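Local coordinates for suppressor protein MPT5 (Saccharomyces cerevisiae, PDB 5BZ1) that binds target mRNAs through the Pumilio repeats of its RNA-binding domain, regulates them post-transcriptionally and lowers HO expression, at residues F61-V66 with T99-K104; K185-C190 with I219-D224; A321-L326 with K389-A394. One frame throughout, in Å; residues are numbered along the deposited sequence.

Contact 1. Residues F61-V66 with T99-K104; sequences FGNYLV and TRSLQK. With nucleotides of chain B.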
loop_
_atom_site.group_PDB
_atom_site.type_symbol
_atom_site.label_atom_id
_atom_site.label_comp_id
_atom_site.label_asym_id
_atom_site.label_seq_id
_atom_site.Cartn_x
_atom_site.Cartn_y
_atom_site.Cartn_z
ATOM N N PHE A 61 -7.818 -28.876 10.934
ATOM C CA PHE A 61 -6.610 -29.665 11.123
ATOM C C PHE A 61 -5.999 -30.074 9.783
ATOM O O PHE A 61 -4.775 -30.134 9.646
ATOM C CB PHE A 61 -6.903 -30.887 12.002
ATOM C CG PHE A 61 -7.488 -30.533 13.342
ATOM C CD1 PHE A 61 -6.729 -29.845 14.283
ATOM C CD2 PHE A 61 -8.797 -30.875 13.661
ATOM C CE1 PHE A 61 -7.264 -29.504 15.517
ATOM C CE2 PHE A 61 -9.338 -30.540 14.894
ATOM C CZ PHE A 61 -8.571 -29.855 15.823
ATOM N N GLY A 62 -6.852 -30.335 8.794
ATOM C CA GLY A 62 -6.395 -30.665 7.451
ATOM C C GLY A 62 -5.502 -29.607 6.817
ATOM O O GLY A 62 -4.595 -29.931 6.044
ATOM N N ASN A 63 -5.750 -28.340 7.143
ATOM C CA ASN A 63 -4.959 -27.248 6.577
ATOM C C ASN A 63 -3.491 -27.328 6.994
ATOM O O ASN A 63 -2.602 -26.936 6.235
ATOM C CB ASN A 63 -5.565 -25.879 6.922
ATOM C CG ASN A 63 -5.128 -25.360 8.289
ATOM O OD1 ASN A 63 -4.076 -24.724 8.424
ATOM N ND2 ASN A 63 -5.949 -25.608 9.303
ATOM N N TYR A 64 -3.239 -27.846 8.194
ATOM C CA TYR A 64 -1.873 -28.051 8.660
ATOM C C TYR A 64 -1.165 -29.143 7.850
ATOM O O TYR A 64 0.027 -29.030 7.550
ATOM C CB TYR A 64 -1.853 -28.395 10.155
ATOM C CG TYR A 64 -2.150 -27.222 11.067
ATOM C CD1 TYR A 64 -1.199 -26.237 11.296
ATOM C CD2 TYR A 64 -3.377 -27.108 11.709
ATOM C CE1 TYR A 64 -1.464 -25.164 12.131
ATOM C CE2 TYR A 64 -3.653 -26.036 12.546
ATOM C CZ TYR A 64 -2.693 -25.071 12.754
ATOM O OH TYR A 64 -2.960 -24.007 13.585
ATOM N N LEU A 65 -1.895 -30.202 7.503
ATOM C CA LEU A 65 -1.320 -31.278 6.698
ATOM C C LEU A 65 -0.991 -30.797 5.287
ATOM O O LEU A 65 0.101 -31.056 4.774
ATOM C CB LEU A 65 -2.254 -32.491 6.632
ATOM C CG LEU A 65 -1.698 -33.649 5.803
ATOM C CD1 LEU A 65 -0.380 -34.123 6.384
ATOM C CD2 LEU A 65 -2.679 -34.807 5.709
ATOM N N VAL A 66 -1.937 -30.094 4.668
ATOM C CA VAL A 66 -1.739 -29.556 3.323
ATOM C C VAL A 66 -0.495 -28.663 3.260
ATOM O O VAL A 66 0.321 -28.784 2.341
ATOM C CB VAL A 66 -2.977 -28.772 2.839
ATOM C CG1 VAL A 66 -2.686 -28.067 1.530
ATOM C CG2 VAL A 66 -4.174 -29.703 2.683
ATOM N N THR A 99 -7.074 -19.622 3.826
ATOM C CA THR A 99 -6.075 -18.598 3.542
ATOM C C THR A 99 -4.666 -19.044 3.942
ATOM O O THR A 99 -3.701 -18.714 3.261
ATOM C CB THR A 99 -6.430 -17.234 4.195
ATOM O OG1 THR A 99 -5.511 -16.228 3.754
ATOM C CG2 THR A 99 -6.391 -17.316 5.721
ATOM N N ARG A 100 -4.554 -19.807 5.028
ATOM C CA ARG A 100 -3.255 -20.300 5.481
ATOM C C ARG A 100 -2.716 -21.336 4.494
ATOM O O ARG A 100 -1.533 -21.321 4.143
ATOM C CB ARG A 100 -3.363 -20.922 6.877
ATOM C CG ARG A 100 -4.029 -20.037 7.933
ATOM C CD ARG A 100 -3.210 -18.791 8.246
ATOM N NE ARG A 100 -3.781 -18.040 9.365
ATOM C CZ ARG A 100 -3.133 -17.762 10.493
ATOM N NH1 ARG A 100 -1.877 -18.152 10.656
ATOM N NH2 ARG A 100 -3.738 -17.081 11.457
ATOM N N SER A 101 -3.594 -22.233 4.051
ATOM C CA SER A 101 -3.245 -23.240 3.054
ATOM C C SER A 101 -2.775 -22.599 1.748
ATOM O O SER A 101 -1.739 -22.972 1.205
ATOM C CB SER A 101 -4.447 -24.145 2.774
ATOM O OG SER A 101 -4.857 -24.844 3.931
ATOM N N LEU A 102 -3.544 -21.632 1.252
ATOM C CA LEU A 102 -3.262 -21.015 -0.041
ATOM C C LEU A 102 -1.994 -20.157 -0.022
ATOM O O LEU A 102 -1.233 -20.147 -0.998
ATOM C CB LEU A 102 -4.469 -20.205 -0.528
ATOM C CG LEU A 102 -4.400 -19.695 -1.966
ATOM C CD1 LEU A 102 -3.965 -20.820 -2.884
ATOM C CD2 LEU A 102 -5.746 -19.148 -2.412
ATOM N N GLN A 103 -1.763 -19.449 1.082
ATOM C CA GLN A 103 -0.532 -18.678 1.249
ATOM C C GLN A 103 0.688 -19.590 1.135
ATOM O O GLN A 103 1.675 -19.243 0.485
ATOM C CB GLN A 103 -0.512 -17.968 2.605
ATOM C CG GLN A 103 -1.432 -16.759 2.726
ATOM C CD GLN A 103 -1.549 -16.273 4.158
ATOM O OE1 GLN A 103 -0.552 -15.929 4.792
ATOM N NE2 GLN A 103 -2.775 -16.251 4.680
ATOM N N LYS A 104 0.612 -20.755 1.774
ATOM C CA LYS A 104 1.710 -21.719 1.744
ATOM C C LYS A 104 1.913 -22.277 0.335
ATOM O O LYS A 104 3.045 -22.418 -0.130
ATOM C CB LYS A 104 1.454 -22.863 2.729
ATOM C CG LYS A 104 2.619 -23.838 2.857
ATOM C CD LYS A 104 3.901 -23.113 3.262
ATOM C CE LYS A 104 5.097 -24.061 3.327
ATOM N NZ LYS A 104 5.022 -25.001 4.474
ATOM P P U B 9 -1.967 -18.272 14.877
ATOM O OP1 U B 9 -0.768 -18.974 14.347
ATOM O OP2 U B 9 -2.502 -17.089 14.160
ATOM O "O5'" U B 9 -3.136 -19.347 15.008
ATOM C "C5'" U B 9 -4.455 -18.977 15.385
ATOM C "C4'" U B 9 -5.441 -20.027 14.947
ATOM O "O4'" U B 9 -5.477 -20.068 13.499
ATOM C "C3'" U B 9 -5.090 -21.446 15.362
ATOM O "O3'" U B 9 -5.541 -21.745 16.673
ATOM C "C2'" U B 9 -5.741 -22.300 14.278
ATOM O "O2'" U B 9 -7.117 -22.519 14.557
ATOM C "C1'" U B 9 -5.627 -21.395 13.050
ATOM N N1 U B 9 -4.474 -21.729 12.179
ATOM C C2 U B 9 -4.620 -22.768 11.273
ATOM O O2 U B 9 -5.641 -23.429 11.183
ATOM N N3 U B 9 -3.523 -23.020 10.482
ATOM C C4 U B 9 -2.323 -22.341 10.503
ATOM O O4 U B 9 -1.427 -22.688 9.730
ATOM C C5 U B 9 -2.252 -21.274 11.459
ATOM C C6 U B 9 -3.303 -21.001 12.242
ATOM P P A B 10 -4.579 -22.483 17.724
ATOM O OP1 A B 10 -5.176 -22.345 19.076
ATOM O OP2 A B 10 -3.189 -22.022 17.483
ATOM O "O5'" A B 10 -4.684 -24.018 17.317
ATOM C "C5'" A B 10 -5.948 -24.608 17.033
ATOM C "C4'" A B 10 -5.914 -26.109 17.162
ATOM O "O4'" A B 10 -5.044 -26.663 16.134
ATOM C "C3'" A B 10 -5.391 -26.640 18.496
ATOM O "O3'" A B 10 -6.099 -27.832 18.836
ATOM C "C2'" A B 10 -3.941 -26.990 18.173
ATOM O "O2'" A B 10 -3.366 -27.964 19.019
ATOM C "C1'" A B 10 -4.069 -27.490 16.738
ATOM N N9 A B 10 -2.830 -27.425 15.954
ATOM C C8 A B 10 -1.852 -26.462 15.961
ATOM N N7 A B 10 -0.865 -26.715 15.139
ATOM C C5 A B 10 -1.206 -27.927 14.549
ATOM C C6 A B 10 -0.573 -28.739 13.585
ATOM N N6 A B 10 0.596 -28.443 13.010
ATOM N N1 A B 10 -1.194 -29.886 13.225
ATOM C C2 A B 10 -2.367 -30.192 13.793
ATOM N N3 A B 10 -3.058 -29.511 14.706
ATOM C C4 A B 10 -2.417 -28.376 15.047
ATOM P P U B 7 -6.597 -10.227 13.604
ATOM O OP1 U B 7 -7.922 -10.866 13.373
ATOM O OP2 U B 7 -6.359 -9.519 14.890
ATOM O "O5'" U B 7 -5.468 -11.343 13.413
ATOM C "C5'" U B 7 -5.308 -12.403 14.354
ATOM C "C4'" U B 7 -3.902 -12.964 14.350
ATOM O "O4'" U B 7 -3.761 -13.922 13.263
ATOM C "C3'" U B 7 -2.780 -11.938 14.163
ATOM O "O3'" U B 7 -1.628 -12.355 14.903
ATOM C "C2'" U B 7 -2.482 -12.052 12.670
ATOM O "O2'" U B 7 -1.199 -11.609 12.286
ATOM C "C1'" U B 7 -2.666 -13.550 12.449
ATOM N N1 U B 7 -2.952 -13.945 11.061
ATOM C C2 U B 7 -1.913 -14.503 10.331
ATOM O O2 U B 7 -0.790 -14.652 10.786
ATOM N N3 U B 7 -2.223 -14.871 9.044
ATOM C C4 U B 7 -3.452 -14.751 8.428
ATOM O O4 U B 7 -3.571 -15.132 7.261
ATOM C C5 U B 7 -4.479 -14.175 9.253
ATOM C C6 U B 7 -4.206 -13.803 10.512
#
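Asn-63 and Ser-101 bring helices 62-66 and 99-104 closest, their CA atoms 5.6 Å apart on axes that run parallel to within 3°. These are RNA-facing helices of Pumilio repeats 2 and 3, stacked side by side as in the PUF superhelix. The protein interface is small and has no hydrogen bond across it: Ser-101 OG lies 3.2 Å from Asn-63 CB while bonding to Ile-57 O, and Val-66 CG1 lies loosely against the CB of Ser-101. Asn-63 reads the base of U9 of chain B with both ends of its amide. OD1 accepts from uracil N3 at 2.7 Å, nearly straight at 162°, and ND2 donates to O2 over a more bent path. With CG between the backbone N and carbonyl carbon (chi1 85°), the amide is turned out to that base; ND2 also bonds to Asp-59 O. The Tyr-64 ring is sandwiched, with A10 of chain B over one face and U9 over the other. One repeat on, the Arg-100 guanidinium lies between the bases of U9 and U7 of chain B. At the guanidinium edge, in its plane, NH2 donates to OP2 of U9 at 3.0 Å.

Contact 2. Residues K185-C190 with I219-D224; sequences KLLSVC and IQFLLD. With nucleotides of chain B.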
loop_
_atom_site.group_PDB
_atom_site.type_symbol
_atom_site.label_atom_id
_atom_site.label_comp_id
_atom_site.label_asym_id
_atom_site.label_seq_id
_atom_site.Cartn_x
_atom_site.Cartn_y
_atom_site.Cartn_z
ATOM N N LYS A 185 1.317 -2.008 -0.825
ATOM C CA LYS A 185 2.197 -3.130 -1.150
ATOM C C LYS A 185 2.299 -3.282 -2.663
ATOM O O LYS A 185 3.394 -3.399 -3.214
ATOM C CB LYS A 185 1.668 -4.434 -0.546
ATOM C CG LYS A 185 1.514 -4.418 0.968
ATOM C CD LYS A 185 2.832 -4.151 1.666
ATOM C CE LYS A 185 2.645 -4.044 3.178
ATOM N NZ LYS A 185 2.126 -5.295 3.804
ATOM N N LEU A 186 1.145 -3.274 -3.322
ATOM C CA LEU A 186 1.073 -3.379 -4.774
ATOM C C LEU A 186 1.878 -2.280 -5.466
ATOM O O LEU A 186 2.675 -2.558 -6.365
ATOM C CB LEU A 186 -0.384 -3.314 -5.229
ATOM C CG LEU A 186 -0.617 -3.391 -6.736
ATOM C CD1 LEU A 186 -0.298 -4.786 -7.262
ATOM C CD2 LEU A 186 -2.037 -3.002 -7.080
ATOM N N LEU A 187 1.668 -1.037 -5.038
ATOM C CA LEU A 187 2.315 0.114 -5.662
ATOM C C LEU A 187 3.832 0.083 -5.490
ATOM O O LEU A 187 4.565 0.658 -6.294
ATOM C CB LEU A 187 1.748 1.423 -5.103
ATOM C CG LEU A 187 0.326 1.814 -5.509
ATOM C CD1 LEU A 187 -0.131 3.055 -4.762
ATOM C CD2 LEU A 187 0.240 2.049 -7.002
ATOM N N SER A 188 4.299 -0.599 -4.449
ATOM C CA SER A 188 5.727 -0.640 -4.152
ATOM C C SER A 188 6.492 -1.614 -5.050
ATOM O O SER A 188 7.721 -1.557 -5.120
ATOM C CB SER A 188 5.963 -0.992 -2.682
ATOM O OG SER A 188 5.565 -2.322 -2.408
ATOM N N VAL A 189 5.775 -2.496 -5.743
ATOM C CA VAL A 189 6.431 -3.509 -6.575
ATOM C C VAL A 189 5.954 -3.566 -8.032
ATOM O O VAL A 189 6.642 -4.125 -8.882
ATOM C CB VAL A 189 6.291 -4.931 -5.968
ATOM C CG1 VAL A 189 6.956 -5.011 -4.606
ATOM C CG2 VAL A 189 4.827 -5.320 -5.877
ATOM N N CYS A 190 4.781 -3.007 -8.320
ATOM C CA CYS A 190 4.207 -3.122 -9.661
ATOM C C CYS A 190 4.918 -2.221 -10.677
ATOM O O CYS A 190 5.721 -1.366 -10.296
ATOM C CB CYS A 190 2.703 -2.842 -9.639
ATOM S SG CYS A 190 2.269 -1.124 -9.295
ATOM N N ILE A 219 -2.578 8.963 -1.015
ATOM C CA ILE A 219 -2.093 10.153 -1.702
ATOM C C ILE A 219 -0.634 10.415 -1.327
ATOM O O ILE A 219 0.204 10.703 -2.188
ATOM C CB ILE A 219 -2.920 11.410 -1.359
ATOM C CG1 ILE A 219 -4.415 11.151 -1.540
ATOM C CG2 ILE A 219 -2.465 12.587 -2.216
ATOM C CD1 ILE A 219 -4.776 10.591 -2.905
ATOM N N GLN A 220 -0.343 10.317 -0.035
ATOM C CA GLN A 220 1.012 10.507 0.461
ATOM C C GLN A 220 1.982 9.480 -0.127
ATOM O O GLN A 220 3.134 9.802 -0.413
ATOM C CB GLN A 220 1.033 10.458 1.993
ATOM C CG GLN A 220 0.330 11.631 2.669
ATOM C CD GLN A 220 0.528 11.641 4.173
ATOM O OE1 GLN A 220 1.624 11.916 4.663
ATOM N NE2 GLN A 220 -0.535 11.339 4.915
ATOM N N PHE A 221 1.511 8.251 -0.317
ATOM C CA PHE A 221 2.351 7.205 -0.893
ATOM C C PHE A 221 2.737 7.541 -2.334
ATOM O O PHE A 221 3.887 7.350 -2.731
ATOM C CB PHE A 221 1.662 5.838 -0.832
ATOM C CG PHE A 221 2.596 4.683 -1.074
ATOM C CD1 PHE A 221 3.242 4.066 -0.011
ATOM C CD2 PHE A 221 2.849 4.231 -2.363
ATOM C CE1 PHE A 221 4.117 3.008 -0.227
ATOM C CE2 PHE A 221 3.723 3.172 -2.588
ATOM C CZ PHE A 221 4.357 2.562 -1.516
ATOM N N LEU A 222 1.777 8.039 -3.110
ATOM C CA LEU A 222 2.048 8.486 -4.476
ATOM C C LEU A 222 3.104 9.588 -4.500
ATOM O O LEU A 222 3.965 9.614 -5.379
ATOM C CB LEU A 222 0.774 8.995 -5.149
ATOM C CG LEU A 222 -0.261 7.984 -5.634
ATOM C CD1 LEU A 222 -1.266 8.660 -6.557
ATOM C CD2 LEU A 222 0.419 6.822 -6.338
ATOM N N LEU A 223 3.035 10.491 -3.526
ATOM C CA LEU A 223 3.935 11.640 -3.473
ATOM C C LEU A 223 5.391 11.231 -3.210
ATOM O O LEU A 223 6.310 12.031 -3.399
ATOM C CB LEU A 223 3.448 12.654 -2.431
ATOM C CG LEU A 223 2.213 13.473 -2.813
ATOM C CD1 LEU A 223 1.701 14.306 -1.639
ATOM C CD2 LEU A 223 2.527 14.374 -3.994
ATOM N N ASP A 224 5.593 9.986 -2.784
ATOM C CA ASP A 224 6.935 9.459 -2.547
ATOM C C ASP A 224 7.497 8.721 -3.764
ATOM O O ASP A 224 8.667 8.329 -3.775
ATOM C CB ASP A 224 6.946 8.539 -1.321
ATOM C CG ASP A 224 7.089 9.301 -0.018
ATOM O OD1 ASP A 224 7.712 10.382 -0.026
ATOM O OD2 ASP A 224 6.586 8.813 1.014
ATOM P P U B 3 -3.725 12.231 16.813
ATOM O OP1 U B 3 -4.823 11.376 17.333
ATOM O OP2 U B 3 -2.416 12.213 17.519
ATOM O "O5'" U B 3 -3.475 11.879 15.277
ATOM C "C5'" U B 3 -3.035 10.593 14.874
ATOM C "C4'" U B 3 -3.947 10.017 13.822
ATOM O "O4'" U B 3 -4.020 10.899 12.674
ATOM C "C3'" U B 3 -3.533 8.677 13.236
ATOM O "O3'" U B 3 -3.879 7.601 14.089
ATOM C "C2'" U B 3 -4.268 8.658 11.900
ATOM O "O2'" U B 3 -5.623 8.271 12.076
ATOM C "C1'" U B 3 -4.233 10.142 11.502
ATOM N N1 U B 3 -3.157 10.443 10.531
ATOM C C2 U B 3 -3.442 10.235 9.189
ATOM O O2 U B 3 -4.517 9.815 8.795
ATOM N N3 U B 3 -2.418 10.524 8.321
ATOM C C4 U B 3 -1.164 10.996 8.656
ATOM O O4 U B 3 -0.344 11.208 7.758
ATOM C C5 U B 3 -0.950 11.192 10.063
ATOM C C6 U B 3 -1.929 10.918 10.940
#
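Leu-187 meets Phe-221 in the closest packing of this contact, its CB 3.6 Å from ring atom CE2. The approach to the ring is oblique, and the two side chains run past each other in opposite directions. Leucine CD1 extends the touch: it lies 4.0 Å from CD2 of Phe-221 and 4.1 Å from CD2 of Leu-222. The first torsion of Phe-221 explains how the ring gets there, since CG is anti to the backbone N (chi1 -165°) and the phenyl group is carried across to the neighbouring helix. Leu-222 adds to the buried side, where it also touches Ile-202 of helix 192-204.

The helices concerned, 179-189 and 215-223, belong to Pumilio repeats 5 and 6, and the contact is a junction between consecutive repeats of the PUF superhelix. Their short segments run nearly parallel, at 13°, yet the axes stay 11.1 Å apart and the nearest CA atoms, of Leu-187 and Leu-222, are 8.5 Å apart. Side chains, rather than close backbones, therefore bridge the interval, and no hydrogen bond crosses it.

Ser-188 marks the solvent side. Its CB meets the edge of the Phe-221 ring near the ring plane, 4.1 Å from CZ, a looser approach than that of Leu-187. The serine hydroxyl turns back to its own helix, where OG donates to Lys-185 O at 2.6 Å, somewhat out of the carbonyl plane. Beyond the packed residues, Gln-220 points to the RNA, and its NE2 donates to O4 of U3 of chain B in an almost straight bond of 177°.

Contact 3. Residues A321-L326 with K389-A394; sequences ALQTLL and KLKVKA. With nucleotides of chain B.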
loop_
_atom_site.group_PDB
_atom_site.type_symbol
_atom_site.label_atom_id
_atom_site.label_comp_id
_atom_site.label_asym_id
_atom_site.label_seq_id
_atom_site.Cartn_x
_atom_site.Cartn_y
_atom_site.Cartn_z
ATOM N N ALA A 321 0.435 22.972 8.819
ATOM C CA ALA A 321 0.774 23.252 7.428
ATOM C C ALA A 321 1.483 24.602 7.309
ATOM O O ALA A 321 2.428 24.751 6.531
ATOM C CB ALA A 321 -0.471 23.222 6.562
ATOM N N LEU A 322 1.020 25.581 8.082
ATOM C CA LEU A 322 1.645 26.902 8.097
ATOM C C LEU A 322 3.082 26.820 8.605
ATOM O O LEU A 322 3.997 27.368 7.984
ATOM C CB LEU A 322 0.842 27.872 8.962
ATOM C CG LEU A 322 1.456 29.261 9.155
ATOM C CD1 LEU A 322 1.540 30.010 7.837
ATOM C CD2 LEU A 322 0.671 30.075 10.175
ATOM N N GLN A 323 3.270 26.136 9.731
ATOM C CA GLN A 323 4.596 25.960 10.321
ATOM C C GLN A 323 5.567 25.245 9.380
ATOM O O GLN A 323 6.755 25.564 9.341
ATOM C CB GLN A 323 4.500 25.203 11.650
ATOM C CG GLN A 323 3.972 26.037 12.815
ATOM C CD GLN A 323 3.988 25.276 14.124
ATOM O OE1 GLN A 323 5.050 24.922 14.638
ATOM N NE2 GLN A 323 2.804 25.013 14.669
ATOM N N THR A 324 5.056 24.276 8.628
ATOM C CA THR A 324 5.877 23.554 7.663
ATOM C C THR A 324 6.367 24.494 6.557
ATOM O O THR A 324 7.527 24.434 6.148
ATOM C CB THR A 324 5.111 22.366 7.060
ATOM O OG1 THR A 324 4.954 21.349 8.057
ATOM C CG2 THR A 324 5.852 21.788 5.860
ATOM N N LEU A 325 5.484 25.375 6.094
ATOM C CA LEU A 325 5.838 26.331 5.050
ATOM C C LEU A 325 6.811 27.393 5.567
ATOM O O LEU A 325 7.625 27.917 4.805
ATOM C CB LEU A 325 4.578 26.999 4.487
ATOM C CG LEU A 325 4.767 27.909 3.268
ATOM C CD1 LEU A 325 5.159 27.088 2.051
ATOM C CD2 LEU A 325 3.517 28.726 2.977
ATOM N N LEU A 326 6.729 27.695 6.861
ATOM C CA LEU A 326 7.526 28.765 7.466
ATOM C C LEU A 326 8.910 28.308 7.931
ATOM O O LEU A 326 9.789 29.135 8.183
ATOM C CB LEU A 326 6.774 29.394 8.646
ATOM C CG LEU A 326 5.537 30.245 8.358
ATOM C CD1 LEU A 326 4.905 30.752 9.643
ATOM C CD2 LEU A 326 5.902 31.409 7.471
ATOM N N LYS A 389 6.653 31.407 17.023
ATOM C CA LYS A 389 7.581 32.479 17.368
ATOM C C LYS A 389 9.027 32.042 17.130
ATOM O O LYS A 389 9.836 32.816 16.625
ATOM C CB LYS A 389 7.385 32.916 18.824
ATOM C CG LYS A 389 8.161 34.173 19.218
ATOM C CD LYS A 389 7.941 34.534 20.683
ATOM C CE LYS A 389 8.824 35.703 21.116
ATOM N NZ LYS A 389 8.554 36.953 20.353
ATOM N N LEU A 390 9.343 30.796 17.479
ATOM C CA LEU A 390 10.694 30.265 17.286
ATOM C C LEU A 390 11.064 30.215 15.802
ATOM O O LEU A 390 12.186 30.555 15.424
ATOM C CB LEU A 390 10.827 28.875 17.913
ATOM C CG LEU A 390 12.202 28.209 17.835
ATOM C CD1 LEU A 390 13.265 29.084 18.490
ATOM C CD2 LEU A 390 12.183 26.818 18.471
ATOM N N LYS A 391 10.114 29.794 14.969
ATOM C CA LYS A 391 10.321 29.751 13.522
ATOM C C LYS A 391 10.538 31.149 12.927
ATOM O O LYS A 391 11.377 31.331 12.042
ATOM C CB LYS A 391 9.151 29.042 12.834
ATOM C CG LYS A 391 9.068 27.537 13.145
ATOM C CD LYS A 391 7.897 26.878 12.422
ATOM C CE LYS A 391 7.990 25.356 12.472
ATOM N NZ LYS A 391 7.921 24.825 13.860
ATOM N N VAL A 392 9.779 32.128 13.414
ATOM C CA VAL A 392 9.972 33.520 13.015
ATOM C C VAL A 392 11.391 33.960 13.362
ATOM O O VAL A 392 12.086 34.568 12.549
ATOM C CB VAL A 392 8.958 34.449 13.715
ATOM C CG1 VAL A 392 9.408 35.903 13.643
ATOM C CG2 VAL A 392 7.568 34.280 13.112
ATOM N N LYS A 393 11.812 33.629 14.578
ATOM C CA LYS A 393 13.148 33.950 15.071
ATOM C C LYS A 393 14.242 33.255 14.257
ATOM O O LYS A 393 15.266 33.860 13.936
ATOM C CB LYS A 393 13.252 33.561 16.547
ATOM C CG LYS A 393 14.653 33.246 17.040
ATOM C CD LYS A 393 15.271 34.422 17.779
ATOM C CE LYS A 393 16.144 33.938 18.928
ATOM N NZ LYS A 393 16.906 35.044 19.566
ATOM N N ALA A 394 14.015 31.989 13.921
ATOM C CA ALA A 394 14.977 31.204 13.153
ATOM C C ALA A 394 15.171 31.761 11.742
ATOM O O ALA A 394 16.279 31.730 11.206
ATOM C CB ALA A 394 14.548 29.747 13.096
ATOM O "O5'" U B 1 0.625 19.529 22.115
ATOM C "C5'" U B 1 -0.690 19.708 22.622
ATOM C "C4'" U B 1 -1.682 19.943 21.512
ATOM O "O4'" U B 1 -1.477 21.258 20.936
ATOM C "C3'" U B 1 -1.591 18.998 20.323
ATOM O "O3'" U B 1 -2.232 17.756 20.562
ATOM C "C2'" U B 1 -2.223 19.812 19.198
ATOM O "O2'" U B 1 -3.641 19.756 19.260
ATOM C "C1'" U B 1 -1.779 21.235 19.558
ATOM N N1 U B 1 -0.580 21.665 18.800
ATOM C C2 U B 1 -0.793 22.286 17.578
ATOM O O2 U B 1 -1.909 22.478 17.121
ATOM N N3 U B 1 0.345 22.668 16.908
ATOM C C4 U B 1 1.648 22.493 17.329
ATOM O O4 U B 1 2.564 22.896 16.607
ATOM C C5 U B 1 1.786 21.848 18.604
ATOM C C6 U B 1 0.697 21.464 19.285
HETATM O O HOH W 1 11.577 29.290 10.135
#
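Pumilio repeat 8 presents its RNA-facing helix 318-326 to the terminal helix 385-398 of the PUF domain, and the link between them is carried by Gln-323 and Lys-391. The lysine ammonium donates to the glutamine: NZ lies 3.0 Å from OE1, in the carbonyl plane and on a lone pair, with a C=O...N angle of 137°. The two side chains cross at about a right angle. Lys-391 stays extended as far as CE and bends only at its last torsion (chi4 63°), which turns NZ onto the amide oxygen. Its methylene groups pack on the way, with CE 3.6 Å from Gln-323 CB and 3.4 Å from Gln-323 O.

The other end of the amide faces the RNA, where Gln-323 NE2 donates to O4 of U1 of chain B at 2.9 Å with an angle of 154°. NE2 has a further, weak bond to Asn-319 OD1. A leucine in place of Gln-323 would probably leave O4 of U1 without this donor and the Lys-391 ammonium without its amide acceptor.

Farther along, a water joins the two backbones. It donates both to Leu-326 O at 2.7 Å and to Lys-391 O at 2.8 Å; Leu-326 O also bonds to Tyr-331. The CB of Leu-326 is directed toward the terminal helix, and its side chain packs on Leu-368 and Ile-369 of helix 354-375.

Since OE1 accepts from an ammonium group while NE2 donates to the base, the two bonds fix the amide's orientation. The nearby positive charge is likely to polarise the amide and strengthen NE2 as a donor to the uracil oxygen.

In the fold
The three contacts follow one another along the chain without interlocking and sample successive lengths of a single superhelix. Contact 1 lies at repeats 2 and 3, contact 2 at repeats 5 and 6 and contact 3 at repeat 8 with the terminal helix. Centres of contacts 1 and 2 are 31 Å apart and those of contacts 2 and 3 are 30 Å apart, whereas contacts 1 and 3, on opposite sides of the chain's centre, are separated by 55 Å. None touches another; nearest atoms of neighbouring contacts stay about 11 Å apart. What connects them is chain B, whose numbering falls from U9 and A10 through U3 to U1, so the RNA runs antiparallel to the protein.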